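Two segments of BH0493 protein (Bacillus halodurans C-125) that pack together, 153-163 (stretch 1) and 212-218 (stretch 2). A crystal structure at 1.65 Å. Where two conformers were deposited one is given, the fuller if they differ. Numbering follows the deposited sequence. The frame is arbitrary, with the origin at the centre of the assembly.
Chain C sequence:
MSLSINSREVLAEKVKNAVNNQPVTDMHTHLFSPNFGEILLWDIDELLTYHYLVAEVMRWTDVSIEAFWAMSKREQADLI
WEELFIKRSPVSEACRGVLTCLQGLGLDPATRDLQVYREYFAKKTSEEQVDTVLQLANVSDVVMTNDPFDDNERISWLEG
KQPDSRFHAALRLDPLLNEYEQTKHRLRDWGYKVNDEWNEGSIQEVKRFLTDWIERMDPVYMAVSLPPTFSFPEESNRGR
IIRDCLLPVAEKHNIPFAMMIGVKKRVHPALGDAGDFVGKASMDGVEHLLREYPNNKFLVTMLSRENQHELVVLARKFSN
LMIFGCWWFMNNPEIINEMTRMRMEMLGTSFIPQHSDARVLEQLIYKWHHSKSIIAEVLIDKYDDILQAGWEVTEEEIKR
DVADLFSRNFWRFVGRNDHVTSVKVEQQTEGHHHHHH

Stretch 1 153-163: ERISWLEGKQP
Stretch 2, residues 212-218: DWIERMD

Helices that meet at a steep angle can touch over only a short length, and aromatic side chains often span the space between them. Two segments of the BH0493 protein illustrate the principle. Residues 153-158 form the last turns of one helix and 212-217 those of another; both helices begin earlier in the chain. Their axes come no closer than 11.5 Å, and their N-to-C directions diverge by 68°. The nearest pair of CA atoms across the contact, Trp157 CA and Arg216 CA, lies 7.5 Å apart. No direct hydrogen bond crosses this interface, which buries 345 Å² in total, so side-chain shape carries most of the contact.

Trp157 is the centrepiece. Its CA-to-CB bond points toward the second helix, and chi1 of -73° (m) with chi2 of 110° spreads the buried indole against Met217. That methionine is m, t, t (-77°, -176°, 178°), an extended chain laid over one face of the ring. Met217 CG sits 3.8 Å from the centroid of the Trp157 six-membered ring, just 3° off its normal, a CH-pi contact of nearly ideal direction. The methyl continues along the same face, with Met217 CE 3.7 Å from Trp157 NE1, while the sulfur stands obliquely to the six-membered ring.

Trp213 has almost the same rotamer (chi1 -83°, m; chi2 104°) but a different approach. Its CA-to-CB bond points sideways, and the length of the indole brings its far end to the first helix. The two ring planes are perpendicular, at 90°, and the edge of Trp213 is directed toward the face of Trp157 in an offset arrangement, with 5.9 Å between the centroids of the Trp213 six-membered and Trp157 five-membered rings. Trp213 CZ3 also packs 3.8 Å from Trp157 CB, which lies near the Trp213 plane at its edge. One turn earlier, Arg154, t, t, p over its first three chi angles, places its aliphatic CG 3.7 Å from Trp213 CH2.

Arg216 shows how a charged residue can join an apolar contact. Chi1 and chi2 are both t (-165° and 165°), and chi3 is m at -69°; from a sideways CA-to-CB bond, the long chain carries its end nearer the first helix. Leu158 (m, t) lies over one face of the guanidinium, with Leu158 CD2 3.9 Å from Arg216 NE, a packing that leaves the polar groups at the guanidinium edge uncovered by that methyl.

Both helices finish with positive phi. Gly160 (89°/1°) ends the first in a Schellman motif: Gly160 N bonds to Trp157 O at 3.0 Å and Lys161 N to Ser156 O at 3.0 Å. A CB here would jam against the preceding carbonyl oxygen, so the backbone calls for glycine. Asp218 (50°/55°) follows the second helix. Beyond the first turn, Gln162 (m, m) brings its end nearer the second stretch, where one water donates to Met217 O at 2.7 Å and weakly to Gln162 OE1 at 3.3 Å.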

ATOM      1  N   GLU C 153     -38.954   6.812   2.783  1.00 32.22           N
ATOM      2  CA  GLU C 153     -38.715   6.893   1.353  1.00 29.75           C
ATOM      3  C   GLU C 153     -39.816   6.167   0.602  1.00 26.54           C
ATOM      4  O   GLU C 153     -40.265   6.614  -0.449  1.00 25.71           O
ATOM      5  CB  GLU C 153     -37.373   6.246   0.989  1.00 27.53           C
ATOM      6  CG  GLU C 153     -36.116   6.869   1.580  1.00 33.06           C
ATOM      7  CD  GLU C 153     -34.880   6.106   1.112  1.00 31.20           C
ATOM      8  OE1 GLU C 153     -33.928   5.938   1.958  1.00 27.83           O
ATOM      9  OE2 GLU C 153     -34.912   5.653  -0.092  1.00 22.24           O
ATOM     10  N   ARG C 154     -40.201   5.001   1.117  1.00 27.64           N
ATOM     11  CA  ARG C 154     -41.172   4.136   0.455  1.00 28.78           C
ATOM     12  C   ARG C 154     -42.465   4.927   0.094  1.00 28.34           C
ATOM     13  O   ARG C 154     -43.019   4.759  -0.995  1.00 28.26           O
ATOM     14  CB  ARG C 154     -41.466   2.880   1.311  1.00 28.68           C
ATOM     15  CG  ARG C 154     -42.181   1.770   0.508  1.00 38.82           C
ATOM     16  CD  ARG C 154     -42.302   0.408   1.240  1.00 32.68           C
ATOM     17  NE  ARG C 154     -43.036   0.544   2.481  1.00 35.23           N
ATOM     18  CZ  ARG C 154     -42.458   0.798   3.647  1.00 45.82           C
ATOM     19  NH1 ARG C 154     -41.136   0.939   3.705  1.00 36.42           N
ATOM     20  NH2 ARG C 154     -43.189   0.897   4.757  1.00 40.53           N
ATOM     21  N   ILE C 155     -42.851   5.844   0.969  1.00 30.30           N
ATOM     22  CA  ILE C 155     -44.098   6.647   0.819  1.00 34.54           C
ATOM     23  C   ILE C 155     -44.194   7.406  -0.513  1.00 34.52           C
ATOM     24  O   ILE C 155     -45.193   7.268  -1.266  1.00 35.09           O
ATOM     25  CB  ILE C 155     -44.276   7.625   2.009  1.00 34.44           C
ATOM     26  CG1 ILE C 155     -44.553   6.819   3.296  1.00 54.67           C
ATOM     27  CG2 ILE C 155     -45.461   8.541   1.759  1.00 53.92           C
ATOM     28  CD1 ILE C 155     -44.859   7.649   4.573  1.00 36.54           C
ATOM     29  N   SER C 156     -43.154   8.189  -0.802  1.00 32.91           N
ATOM     30  CA  SER C 156     -43.107   8.968  -2.033  1.00 32.37           C
ATOM     31  C   SER C 156     -43.282   8.051  -3.248  1.00 28.82           C
ATOM     32  O   SER C 156     -44.016   8.377  -4.188  1.00 30.71           O
ATOM     33  CB  SER C 156     -41.800   9.767  -2.113  1.00 34.38           C
ATOM     34  OG  SER C 156     -41.666  10.650  -1.007  1.00 40.80           O
ATOM     35  N   TRP C 157     -42.608   6.896  -3.231  1.00 23.40           N
ATOM     36  CA  TRP C 157     -42.700   5.954  -4.316  1.00 22.49           C
ATOM     37  C   TRP C 157     -44.129   5.464  -4.452  1.00 24.88           C
ATOM     38  O   TRP C 157     -44.679   5.429  -5.542  1.00 25.26           O
ATOM     39  CB  TRP C 157     -41.786   4.762  -4.087  1.00 23.58           C
ATOM     40  CG  TRP C 157     -40.309   5.176  -4.287  1.00 22.29           C
ATOM     41  CD1 TRP C 157     -39.342   5.299  -3.321  1.00 20.91           C
ATOM     42  CD2 TRP C 157     -39.686   5.542  -5.533  1.00 22.23           C
ATOM     43  NE1 TRP C 157     -38.134   5.707  -3.896  1.00 23.06           N
ATOM     44  CE2 TRP C 157     -38.322   5.853  -5.250  1.00 24.10           C
ATOM     45  CE3 TRP C 157     -40.135   5.613  -6.859  1.00 22.57           C
ATOM     46  CZ2 TRP C 157     -37.424   6.278  -6.262  1.00 21.57           C
ATOM     47  CZ3 TRP C 157     -39.241   6.022  -7.864  1.00 23.89           C
ATOM     48  CH2 TRP C 157     -37.887   6.338  -7.543  1.00 21.20           C
ATOM     49  N   LEU C 158     -44.676   5.051  -3.323  1.00 25.32           N
ATOM     50  CA  LEU C 158     -46.053   4.531  -3.310  1.00 27.42           C
ATOM     51  C   LEU C 158     -47.066   5.613  -3.656  1.00 29.57           C
ATOM     52  O   LEU C 158     -48.118   5.291  -4.209  1.00 33.32           O
ATOM     53  CB  LEU C 158     -46.352   3.811  -1.990  1.00 28.32           C
ATOM     54  CG  LEU C 158     -45.627   2.447  -1.803  1.00 23.02           C
ATOM     55  CD1 LEU C 158     -45.928   1.814  -0.453  1.00 32.38           C
ATOM     56  CD2 LEU C 158     -45.820   1.395  -2.940  1.00 32.80           C
ATOM     57  N   GLU C 159     -46.760   6.869  -3.345  1.00 28.69           N
ATOM     58  CA  GLU C 159     -47.599   8.014  -3.749  1.00 29.90           C
ATOM     59  C   GLU C 159     -47.460   8.366  -5.213  1.00 30.78           C
ATOM     60  O   GLU C 159     -48.138   9.289  -5.682  1.00 32.34           O
ATOM     61  CB  GLU C 159     -47.315   9.261  -2.918  1.00 32.00           C
ATOM     62  CG  GLU C 159     -47.760   9.175  -1.494  1.00 35.24           C
ATOM     63  CD  GLU C 159     -47.406  10.409  -0.704  1.00 40.35           C
ATOM     64  OE1 GLU C 159     -47.992  10.599   0.390  1.00 42.81           O
ATOM     65  OE2 GLU C 159     -46.539  11.198  -1.158  1.00 39.76           O
ATOM     66  N   GLY C 160     -46.607   7.648  -5.955  1.00 27.34           N
ATOM     67  CA  GLY C 160     -46.506   7.883  -7.384  1.00 27.60           C
ATOM     68  C   GLY C 160     -45.491   8.950  -7.781  1.00 29.95           C
ATOM     69  O   GLY C 160     -45.348   9.237  -8.978  1.00 30.15           O
ATOM     70  N   LYS C 161     -44.801   9.538  -6.795  1.00 29.59           N
ATOM     71  CA  LYS C 161     -43.741  10.510  -7.050  1.00 30.23           C
ATOM     72  C   LYS C 161     -42.667   9.903  -7.952  1.00 30.06           C
ATOM     73  O   LYS C 161     -42.347   8.713  -7.869  1.00 31.56           O
ATOM     74  CB  LYS C 161     -43.089  11.000  -5.771  1.00 32.57           C
ATOM     75  CG  LYS C 161     -43.961  11.881  -4.966  1.00 51.81           C
ATOM     76  CD  LYS C 161     -43.145  12.886  -4.238  1.00 41.29           C
ATOM     77  CE  LYS C 161     -44.059  13.738  -3.381  1.00 53.82           C
ATOM     78  NZ  LYS C 161     -43.326  14.235  -2.191  1.00 48.89           N
ATOM     79  N   GLN C 162     -42.180  10.727  -8.859  1.00 28.53           N
ATOM     80  CA  GLN C 162     -41.049  10.356  -9.686  1.00 27.38           C
ATOM     81  C   GLN C 162     -40.005  11.413  -9.439  1.00 25.07           C
ATOM     82  O   GLN C 162     -40.330  12.602  -9.288  1.00 24.17           O
ATOM     83  CB  GLN C 162     -41.424  10.406 -11.164  1.00 30.29           C
ATOM     84  CG  GLN C 162     -42.234   9.222 -11.629  1.00 59.03           C
ATOM     85  CD  GLN C 162     -41.591   7.929 -11.198  1.00 40.29           C
ATOM     86  OE1 GLN C 162     -40.501   7.566 -11.663  1.00 64.37           O
ATOM     87  NE2 GLN C 162     -42.252   7.219 -10.284  1.00 65.27           N
ATOM     88  N   PRO C 163     -38.737  11.004  -9.496  1.00 23.40           N
ATOM     89  CA  PRO C 163     -37.657  11.996  -9.370  1.00 22.35           C
ATOM     90  C   PRO C 163     -37.616  12.883 -10.627  1.00 21.97           C
ATOM     91  O   PRO C 163     -38.048  12.435 -11.699  1.00 24.19           O
ATOM     92  CB  PRO C 163     -36.393  11.124  -9.338  1.00 21.94           C
ATOM     93  CG  PRO C 163     -36.769   9.868 -10.101  1.00 23.89           C
ATOM     94  CD  PRO C 163     -38.247   9.646  -9.803  1.00 21.75           C
ATOM     95  N   ASP C 212     -41.192  -5.959  -8.731  1.00 22.61           N
ATOM     96  CA  ASP C 212     -42.150  -4.886  -8.454  1.00 24.08           C
ATOM     97  C   ASP C 212     -41.420  -3.593  -8.201  1.00 24.71           C
ATOM     98  O   ASP C 212     -41.861  -2.515  -8.615  1.00 24.02           O
ATOM     99  CB  ASP C 212     -43.020  -5.178  -7.203  1.00 26.01           C
ATOM    100  CG  ASP C 212     -44.144  -6.212  -7.462  1.00 31.86           C
ATOM    101  OD1 ASP C 212     -44.384  -6.598  -8.622  1.00 27.96           O
ATOM    102  OD2 ASP C 212     -44.769  -6.648  -6.476  1.00 30.89           O
ATOM    103  N   TRP C 213     -40.269  -3.671  -7.532  1.00 23.38           N
ATOM    104  CA  TRP C 213     -39.541  -2.424  -7.247  1.00 20.83           C
ATOM    105  C   TRP C 213     -38.749  -1.937  -8.469  1.00 20.75           C
ATOM    106  O   TRP C 213     -38.628  -0.744  -8.673  1.00 22.18           O
ATOM    107  CB  TRP C 213     -38.653  -2.598  -6.016  1.00 20.19           C
ATOM    108  CG  TRP C 213     -39.507  -2.394  -4.822  1.00 21.27           C
ATOM    109  CD1 TRP C 213     -39.996  -3.359  -3.977  1.00 23.69           C
ATOM    110  CD2 TRP C 213     -40.060  -1.151  -4.392  1.00 20.63           C
ATOM    111  NE1 TRP C 213     -40.807  -2.761  -3.020  1.00 24.15           N
ATOM    112  CE2 TRP C 213     -40.856  -1.408  -3.263  1.00 24.90           C
ATOM    113  CE3 TRP C 213     -39.958   0.165  -4.858  1.00 23.77           C
ATOM    114  CZ2 TRP C 213     -41.525  -0.385  -2.576  1.00 26.49           C
ATOM    115  CZ3 TRP C 213     -40.613   1.180  -4.176  1.00 25.08           C
ATOM    116  CH2 TRP C 213     -41.389   0.900  -3.044  1.00 29.24           C
ATOM    117  N   ILE C 214     -38.287  -2.862  -9.279  1.00 20.52           N
ATOM    118  CA  ILE C 214     -37.658  -2.536 -10.560  1.00 22.50           C
ATOM    119  C   ILE C 214     -38.653  -1.785 -11.424  1.00 24.61           C
ATOM    120  O   ILE C 214     -38.333  -0.742 -11.949  1.00 22.65           O
ATOM    121  CB  ILE C 214     -37.134  -3.781 -11.278  1.00 21.21           C
ATOM    122  CG1 ILE C 214     -35.846  -4.310 -10.574  1.00 19.55           C
ATOM    123  CG2 ILE C 214     -36.823  -3.440 -12.789  1.00 22.41           C
ATOM    124  CD1 ILE C 214     -35.441  -5.671 -10.997  1.00 20.87           C
ATOM    125  N   GLU C 215     -39.875  -2.297 -11.527  1.00 26.65           N
ATOM    126  CA  GLU C 215     -40.913  -1.672 -12.341  0.50 27.36           C
ATOM    127  C   GLU C 215     -41.208  -0.264 -11.830  1.00 26.29           C
ATOM    128  O   GLU C 215     -41.290   0.696 -12.588  1.00 27.47           O
ATOM    129  CB  GLU C 215     -42.171  -2.542 -12.271  0.50 28.11           C
ATOM    130  CG  GLU C 215     -43.434  -1.902 -12.801  0.50 42.36           C
ATOM    131  CD  GLU C 215     -44.591  -2.879 -12.825  0.50 28.95           C
ATOM    132  OE1 GLU C 215     -44.553  -3.899 -12.086  0.50 42.03           O
ATOM    133  OE2 GLU C 215     -45.543  -2.628 -13.604  0.50 45.57           O
ATOM    134  N   ARG C 216     -41.356  -0.149 -10.526  1.00 24.66           N
ATOM    135  CA  ARG C 216     -41.643   1.112  -9.896  1.00 24.67           C
ATOM    136  C   ARG C 216     -40.528   2.191 -10.039  1.00 25.65           C
ATOM    137  O   ARG C 216     -40.807   3.379 -10.320  1.00 24.16           O
ATOM    138  CB  ARG C 216     -41.944   0.868  -8.426  1.00 27.13           C
ATOM    139  CG  ARG C 216     -42.599   2.020  -7.731  1.00 36.22           C
ATOM    140  CD  ARG C 216     -43.192   1.562  -6.368  1.00 46.46           C
ATOM    141  NE  ARG C 216     -44.364   0.659  -6.461  1.00 48.82           N
ATOM    142  CZ  ARG C 216     -44.407  -0.590  -5.990  1.00 45.42           C
ATOM    143  NH1 ARG C 216     -43.365  -1.129  -5.379  1.00 52.03           N
ATOM    144  NH2 ARG C 216     -45.510  -1.309  -6.118  1.00 56.74           N
ATOM    145  N   MET C 217     -39.281   1.787  -9.796  1.00 23.96           N
ATOM    146  CA  MET C 217     -38.185   2.752  -9.651  1.00 23.17           C
ATOM    147  C   MET C 217     -37.395   2.969 -10.929  1.00 21.25           C
ATOM    148  O   MET C 217     -36.690   3.995 -11.048  1.00 22.47           O
ATOM    149  CB  MET C 217     -37.209   2.243  -8.594  1.00 22.68           C
ATOM    150  CG  MET C 217     -37.650   2.411  -7.172  1.00 25.46           C
ATOM    151  SD  MET C 217     -36.309   1.854  -6.083  1.00 24.71           S
ATOM    152  CE  MET C 217     -37.048   2.221  -4.496  1.00 20.21           C
ATOM    153  N   ASP C 218     -37.452   1.990 -11.823  1.00 19.61           N
ATOM    154  CA  ASP C 218     -36.609   1.925 -13.004  1.00 21.58           C
ATOM    155  C   ASP C 218     -35.116   2.119 -12.639  1.00 21.85           C
ATOM    156  O   ASP C 218     -34.427   2.923 -13.248  1.00 21.60           O
ATOM    157  CB  ASP C 218     -37.015   2.958 -14.047  1.00 23.34           C
ATOM    158  CG  ASP C 218     -36.310   2.735 -15.373  1.00 26.62           C
ATOM    159  OD1 ASP C 218     -35.823   1.597 -15.651  1.00 27.63           O
ATOM    160  OD2 ASP C 218     -36.217   3.706 -16.153  1.00 30.57           O
TER
HETATM  161  O   HOH W   1     -37.389   6.632 -11.019  1.00 26.23           O